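Heme-binding protein A (Haemophilus parasuis 29755, PDB 3TPA) probably binds glutathione as a periplasmic-type solute-binding protein that would deliver its ligand to a transporter. Local coordinates at residues Ser36-Asn41 against Glu219-Ser224; Ile193-Gln198 against Arg204-Val209. The protein carries 1 engineered substitution. All coordinates share one frame; numbering follows the deposited sequence.

Interactions 1 and 2 belong to one mixed sheet, and their centres lie about 8 Å apart. Strand 202-207 is the shared neighbour: it pairs with strand 192-194 in interaction 2 and with strand 220-225, which carries the sheet side of interaction 1. Leu221 O lies 2.8 Å from Tyr205 N, and Glu219 O lies 3.0 Å from Ala207 N, both probable hydrogen bonds. Along the chain the hairpin is nested inside the loop that interaction 1 closes. The centres of interactions 1 and 2 sit about 20 and 27 Å from the centre of the chain. The Cys13-Cys241 disulfide starts from strand 9-14 of the same sheet.

Interaction 1 of 2, residues Ser36-Asn41 against Glu219-Ser224; sequences SQQVYN and ERLIFS
Gln38 is the one residue of 36-41 that reaches 219-224, and it does so with the two polar atoms of its amide. OE1 lies 4.0 Å from Leu221 CD2, while NE2 comes within 3.9 Å of Phe223 CZ. The nitrogen arrives at the edge of the phenyl ring, in its plane, and the amide is turned 74° from that ring, so this is neither a stack nor an amino group over an aromatic face. Gln38 and Phe223 approach from opposite directions; Leu221 crosses the glutamine at about a right angle. The bend at chi2 (-53°) turns the amide across the approach to Leu221 and Phe223, so that its oxygen and its nitrogen each meet one of them.

The close-packed part is small, about 102 Å² summed over both sides, and all three residues are buried. Around it the backbones stand well apart: even the nearest pair, Gln38 CA and Leu221 CA, is 9.5 Å from one to the other. Phe192 of the hairpin strand touches both Gln38 and Leu221. The looser side is the opposite face of the strand, where Arg220 is exposed and Ile222 partly so; both point away from the short helix 36-39 and touch Thr9.

Chemically, the arrangement sets a buried amide against a leucine and a phenylalanine that offer it no polar partner. Its polar atoms are satisfied outside the two segments: NE2 is hydrogen-bonded to Thr505 O and Asn33 O, and OE1 is bonded elsewhere too. Those bonds, more than the hydrophobic touch, should fix the amide's rotation. Gln38 thus merely touches Leu221 and Phe223, while its bond to the sheet is a backbone one, with Phe192.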
loop_
_atom_site.group_PDB
_atom_site.type_symbol
_atom_site.label_atom_id
_atom_site.label_comp_id
_atom_site.label_asym_id
_atom_site.label_seq_id
_atom_site.Cartn_x
_atom_site.Cartn_y
_atom_site.Cartn_z
ATOM N N SER A 36 -9.827 -2.527 -11.217
ATOM C CA SER A 36 -9.235 -1.222 -11.479
ATOM C C SER A 36 -7.992 -1.312 -12.357
ATOM O O SER A 36 -7.738 -0.426 -13.176
ATOM C CB SER A 36 -8.904 -0.522 -10.155
ATOM O OG SER A 36 -8.386 -1.470 -9.229
ATOM N N GLN A 37 -7.213 -2.379 -12.181
ATOM C CA GLN A 37 -5.907 -2.461 -12.817
ATOM C C GLN A 37 -6.012 -2.751 -14.301
ATOM O O GLN A 37 -5.113 -2.396 -15.048
ATOM C CB GLN A 37 -4.986 -3.482 -12.121
ATOM C CG GLN A 37 -4.415 -3.027 -10.774
ATOM C CD GLN A 37 -3.339 -1.948 -10.892
ATOM O OE1 GLN A 37 -2.372 -2.092 -11.634
ATOM N NE2 GLN A 37 -3.503 -0.871 -10.142
ATOM N N GLN A 38 -7.100 -3.388 -14.729
ATOM C CA GLN A 38 -7.254 -3.745 -16.147
ATOM C C GLN A 38 -8.390 -2.988 -16.838
ATOM O O GLN A 38 -8.300 -2.658 -18.023
ATOM C CB GLN A 38 -7.548 -5.244 -16.301
ATOM C CG GLN A 38 -6.786 -6.197 -15.373
ATOM C CD GLN A 38 -5.265 -6.035 -15.387
ATOM O OE1 GLN A 38 -4.661 -5.604 -16.363
ATOM N NE2 GLN A 38 -4.646 -6.395 -14.282
ATOM N N VAL A 39 -9.471 -2.755 -16.097
ATOM C CA VAL A 39 -10.746 -2.316 -16.669
ATOM C C VAL A 39 -11.013 -0.794 -16.547
ATOM O O VAL A 39 -11.743 -0.225 -17.356
ATOM C CB VAL A 39 -11.904 -3.094 -16.012
ATOM C CG1 VAL A 39 -13.260 -2.650 -16.567
ATOM C CG2 VAL A 39 -11.693 -4.612 -16.204
ATOM N N TYR A 40 -10.416 -0.145 -15.549
ATOM C CA TYR A 40 -10.691 1.271 -15.256
ATOM C C TYR A 40 -9.461 2.173 -15.427
ATOM O O TYR A 40 -8.351 1.684 -15.622
ATOM C CB TYR A 40 -11.186 1.406 -13.813
ATOM C CG TYR A 40 -12.559 0.808 -13.549
ATOM C CD1 TYR A 40 -13.703 1.542 -13.802
ATOM C CD2 TYR A 40 -12.710 -0.471 -13.016
ATOM C CE1 TYR A 40 -14.961 1.030 -13.555
ATOM C CE2 TYR A 40 -13.983 -1.000 -12.761
ATOM C CZ TYR A 40 -15.105 -0.231 -13.038
ATOM O OH TYR A 40 -16.389 -0.700 -12.809
ATOM N N ASN A 41 -9.686 3.490 -15.342
ATOM C CA ASN A 41 -8.626 4.498 -15.229
ATOM C C ASN A 41 -8.916 5.419 -14.082
ATOM O O ASN A 41 -10.038 5.443 -13.585
ATOM C CB ASN A 41 -8.525 5.352 -16.491
ATOM C CG ASN A 41 -7.900 4.603 -17.643
ATOM O OD1 ASN A 41 -8.539 4.347 -18.664
ATOM N ND2 ASN A 41 -6.642 4.227 -17.475
ATOM N N GLU A 219 -4.099 -9.662 -26.623
ATOM C CA GLU A 219 -5.508 -9.698 -26.997
ATOM C C GLU A 219 -6.442 -10.309 -25.956
ATOM O O GLU A 219 -7.600 -9.918 -25.863
ATOM C CB GLU A 219 -5.685 -10.417 -28.341
ATOM C CG GLU A 219 -5.364 -9.534 -29.532
ATOM C CD GLU A 219 -6.452 -8.510 -29.799
ATOM O OE1 GLU A 219 -6.152 -7.474 -30.427
ATOM O OE2 GLU A 219 -7.612 -8.747 -29.390
ATOM N N ARG A 220 -5.969 -11.298 -25.199
ATOM C CA ARG A 220 -6.814 -11.967 -24.196
ATOM C C ARG A 220 -6.061 -12.255 -22.895
ATOM O O ARG A 220 -4.909 -12.706 -22.886
ATOM C CB ARG A 220 -7.383 -13.300 -24.712
ATOM C CG ARG A 220 -8.867 -13.302 -25.098
ATOM C CD ARG A 220 -9.108 -14.168 -26.340
ATOM N NE ARG A 220 -8.199 -13.840 -27.433
ATOM C CZ ARG A 220 -7.878 -14.641 -28.435
ATOM N NH1 ARG A 220 -7.046 -14.196 -29.359
ATOM N NH2 ARG A 220 -8.381 -15.874 -28.532
ATOM N N LEU A 221 -6.763 -12.017 -21.801
ATOM C CA LEU A 221 -6.223 -12.159 -20.472
ATOM C C LEU A 221 -7.069 -13.199 -19.750
ATOM O O LEU A 221 -8.294 -13.066 -19.675
ATOM C CB LEU A 221 -6.337 -10.818 -19.748
ATOM C CG LEU A 221 -5.149 -10.137 -19.080
ATOM C CD1 LEU A 221 -3.937 -10.033 -20.004
ATOM C CD2 LEU A 221 -5.603 -8.741 -18.605
ATOM N N ILE A 222 -6.430 -14.243 -19.229
ATOM C CA ILE A 222 -7.142 -15.196 -18.389
ATOM C C ILE A 222 -6.572 -15.206 -16.981
ATOM O O ILE A 222 -5.398 -15.519 -16.789
ATOM C CB ILE A 222 -7.086 -16.628 -18.952
ATOM C CG1 ILE A 222 -7.610 -16.659 -20.386
ATOM C CG2 ILE A 222 -7.893 -17.571 -18.076
ATOM C CD1 ILE A 222 -7.433 -18.000 -21.070
ATOM N N PHE A 223 -7.404 -14.862 -15.999
ATOM C CA PHE A 223 -7.051 -15.058 -14.597
ATOM C C PHE A 223 -7.551 -16.438 -14.147
ATOM O O PHE A 223 -8.750 -16.623 -13.940
ATOM C CB PHE A 223 -7.689 -13.993 -13.709
ATOM C CG PHE A 223 -7.049 -12.615 -13.806
ATOM C CD1 PHE A 223 -7.145 -11.732 -12.747
ATOM C CD2 PHE A 223 -6.384 -12.212 -14.952
ATOM C CE1 PHE A 223 -6.571 -10.456 -12.822
ATOM C CE2 PHE A 223 -5.814 -10.948 -15.040
ATOM C CZ PHE A 223 -5.909 -10.069 -13.969
ATOM N N SER A 224 -6.634 -17.393 -13.995
ATOM C CA SER A 224 -7.005 -18.753 -13.613
ATOM C C SER A 224 -6.775 -19.015 -12.128
ATOM O O SER A 224 -5.647 -18.968 -11.649
ATOM C CB SER A 224 -6.228 -19.774 -14.443
ATOM O OG SER A 224 -6.431 -21.090 -13.950
#

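Interaction 2 of 2, residues Ile193-Gln198 against Arg204-Val209; sequences IFQTNQ and RYTANV. Unlike the reference sequence in segment 193-198: Asn197 (reference Tyr).
Phe194 and Tyr205 face each other across the hairpin as a non-hydrogen-bonded pair, and their rings meet at a rim: Tyr205 CE1 sits at the edge of the Phe194 ring, near its plane, 4.4 Å from Phe194 CD1. No face-to-face stack forms between them. Tyr205 CD1 packs instead on Phe194 CA, approached obliquely. Beyond the pair, the Tyr205 ring meets Phe223 at about 50° and its hydroxyl is hydrogen-bonded to Ala34 O. On the other face of the sheet, Ile193 lies across Asn208, with CD1 3.8 Å from Asn208 CA.

Where the hairpin turns, the Gln195 and Arg204 side chains run alongside each other in the same direction. Their flat ends are nearly parallel (6°) but well separated, and the touch is Gln195 NE2 on the aliphatic Arg204 CD, at 3.6 Å. Gln195 NE2 also donates, at 3.0 Å, to O of Asn197, a poorly ordered substituted residue (tyrosine in the reference sequence); the bond should limit rotation of the amide. The Gln198 amide is doubtful as modelled, because its NE2 lies 2.8 Å from Arg204 N and sets two donors against each other.

The backbone does the main joining. Ile193 N donates to Thr206 O at 2.7 Å; Thr206 N returns a bond to Ile193 O at 3.0 Å, and Gln195 N adds a third to Arg204 O at 3.0 Å. The chemistry implies a short antiparallel hairpin at the sheet's edge, zipped by three main-chain bonds, with an aromatic pair on one face.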
loop_
_atom_site.group_PDB
_atom_site.type_symbol
_atom_site.label_atom_id
_atom_site.label_comp_id
_atom_site.label_asym_id
_atom_site.label_seq_id
_atom_site.Cartn_x
_atom_site.Cartn_y
_atom_site.Cartn_z
ATOM N N ILE A 193 -11.300 -5.176 -21.402
ATOM C CA ILE A 193 -12.744 -5.305 -21.246
ATOM C C ILE A 193 -13.100 -6.611 -20.541
ATOM O O ILE A 193 -12.666 -7.692 -20.951
ATOM C CB ILE A 193 -13.419 -5.317 -22.620
ATOM C CG1 ILE A 193 -13.200 -3.971 -23.330
ATOM C CG2 ILE A 193 -14.908 -5.652 -22.481
ATOM C CD1 ILE A 193 -13.471 -4.016 -24.824
ATOM N N PHE A 194 -13.880 -6.514 -19.476
ATOM C CA PHE A 194 -14.358 -7.696 -18.763
ATOM C C PHE A 194 -15.330 -8.487 -19.649
ATOM O O PHE A 194 -16.398 -7.989 -20.016
ATOM C CB PHE A 194 -15.030 -7.245 -17.458
ATOM C CG PHE A 194 -15.706 -8.346 -16.679
ATOM C CD1 PHE A 194 -14.982 -9.179 -15.843
ATOM C CD2 PHE A 194 -17.083 -8.512 -16.749
ATOM C CE1 PHE A 194 -15.614 -10.179 -15.110
ATOM C CE2 PHE A 194 -17.721 -9.502 -16.021
ATOM C CZ PHE A 194 -16.991 -10.338 -15.202
ATOM N N GLN A 195 -14.961 -9.720 -19.980
ATOM C CA GLN A 195 -15.825 -10.582 -20.779
ATOM C C GLN A 195 -17.074 -10.958 -19.988
ATOM O O GLN A 195 -16.981 -11.533 -18.904
ATOM C CB GLN A 195 -15.073 -11.843 -21.210
ATOM C CG GLN A 195 -15.474 -12.366 -22.579
ATOM C CD GLN A 195 -14.734 -13.634 -22.958
ATOM O OE1 GLN A 195 -13.951 -13.649 -23.909
ATOM N NE2 GLN A 195 -14.978 -14.707 -22.215
ATOM N N THR A 196 -18.242 -10.630 -20.533
ATOM C CA THR A 196 -19.511 -10.901 -19.841
ATOM C C THR A 196 -19.813 -12.393 -19.728
ATOM O O THR A 196 -20.455 -12.837 -18.774
ATOM C CB THR A 196 -20.709 -10.175 -20.505
ATOM O OG1 THR A 196 -21.905 -10.934 -20.292
ATOM C CG2 THR A 196 -20.487 -10.015 -22.002
ATOM N N ASN A 197 -19.358 -13.158 -20.712
ATOM C CA ASN A 197 -19.430 -14.617 -20.652
ATOM C C ASN A 197 -18.269 -15.176 -19.825
ATOM O O ASN A 197 -17.122 -15.080 -20.216
ATOM C CB ASN A 197 -19.554 -15.216 -22.061
ATOM C CG ASN A 197 -18.979 -16.621 -22.173
ATOM O OD1 ASN A 197 -18.105 -16.871 -22.985
ATOM N ND2 ASN A 197 -19.473 -17.536 -21.359
ATOM N N GLN A 198 -18.597 -15.697 -18.650
ATOM C CA GLN A 198 -17.583 -16.136 -17.707
ATOM C C GLN A 198 -17.841 -17.552 -17.224
ATOM O O GLN A 198 -18.986 -17.992 -17.119
ATOM C CB GLN A 198 -17.514 -15.179 -16.514
ATOM C CG GLN A 198 -16.939 -13.813 -16.846
ATOM C CD GLN A 198 -15.503 -13.656 -16.384
ATOM O OE1 GLN A 198 -15.098 -14.233 -15.375
ATOM N NE2 GLN A 198 -14.726 -12.872 -17.122
ATOM N N ARG A 204 -12.066 -13.668 -17.266
ATOM C CA ARG A 204 -11.567 -13.463 -18.626
ATOM C C ARG A 204 -11.705 -12.034 -19.150
ATOM O O ARG A 204 -12.724 -11.379 -18.925
ATOM C CB ARG A 204 -12.272 -14.427 -19.589
ATOM C CG ARG A 204 -11.790 -15.865 -19.487
ATOM C CD ARG A 204 -12.458 -16.746 -20.552
ATOM N NE ARG A 204 -11.757 -18.014 -20.737
ATOM C CZ ARG A 204 -11.881 -19.058 -19.927
ATOM N NH1 ARG A 204 -12.675 -18.986 -18.870
ATOM N NH2 ARG A 204 -11.207 -20.172 -20.171
ATOM N N TYR A 205 -10.686 -11.563 -19.867
ATOM C CA TYR A 205 -10.681 -10.205 -20.413
ATOM C C TYR A 205 -10.247 -10.200 -21.861
ATOM O O TYR A 205 -9.516 -11.081 -22.300
ATOM C CB TYR A 205 -9.718 -9.277 -19.651
ATOM C CG TYR A 205 -9.907 -9.272 -18.163
ATOM C CD1 TYR A 205 -10.560 -8.225 -17.520
ATOM C CD2 TYR A 205 -9.427 -10.311 -17.400
ATOM C CE1 TYR A 205 -10.736 -8.231 -16.139
ATOM C CE2 TYR A 205 -9.596 -10.329 -16.027
ATOM C CZ TYR A 205 -10.245 -9.290 -15.401
ATOM O OH TYR A 205 -10.403 -9.334 -14.040
ATOM N N THR A 206 -10.682 -9.168 -22.576
ATOM C CA THR A 206 -10.265 -8.916 -23.949
ATOM C C THR A 206 -9.733 -7.501 -24.087
ATOM O O THR A 206 -10.215 -6.590 -23.422
ATOM C CB THR A 206 -11.453 -9.064 -24.908
ATOM O OG1 THR A 206 -11.933 -10.416 -24.864
ATOM C CG2 THR A 206 -11.031 -8.721 -26.327
ATOM N N ALA A 207 -8.751 -7.302 -24.957
ATOM C CA ALA A 207 -8.198 -5.967 -25.155
ATOM C C ALA A 207 -9.243 -4.987 -25.689
ATOM O O ALA A 207 -10.067 -5.328 -26.539
ATOM C CB ALA A 207 -6.995 -6.016 -26.091
ATOM N N ASN A 208 -9.186 -3.762 -25.176
ATOM C CA ASN A 208 -10.004 -2.663 -25.659
ATOM C C ASN A 208 -9.350 -2.003 -26.869
ATOM O O ASN A 208 -8.295 -1.370 -26.753
ATOM C CB ASN A 208 -10.186 -1.632 -24.544
ATOM C CG ASN A 208 -10.974 -0.419 -24.990
ATOM O OD1 ASN A 208 -11.612 -0.429 -26.046
ATOM N ND2 ASN A 208 -10.941 0.639 -24.175
ATOM N N VAL A 209 -9.981 -2.129 -28.032
ATOM C CA VAL A 209 -9.401 -1.573 -29.250
ATOM C C VAL A 209 -9.373 -0.046 -29.223
ATOM O O VAL A 209 -8.507 0.580 -29.836
ATOM C CB VAL A 209 -10.165 -2.021 -30.499
ATOM C CG1 VAL A 209 -9.561 -1.364 -31.744
ATOM C CG2 VAL A 209 -10.144 -3.533 -30.612
HETATM O O HOH W 1 -13.937 -16.787 -16.933
#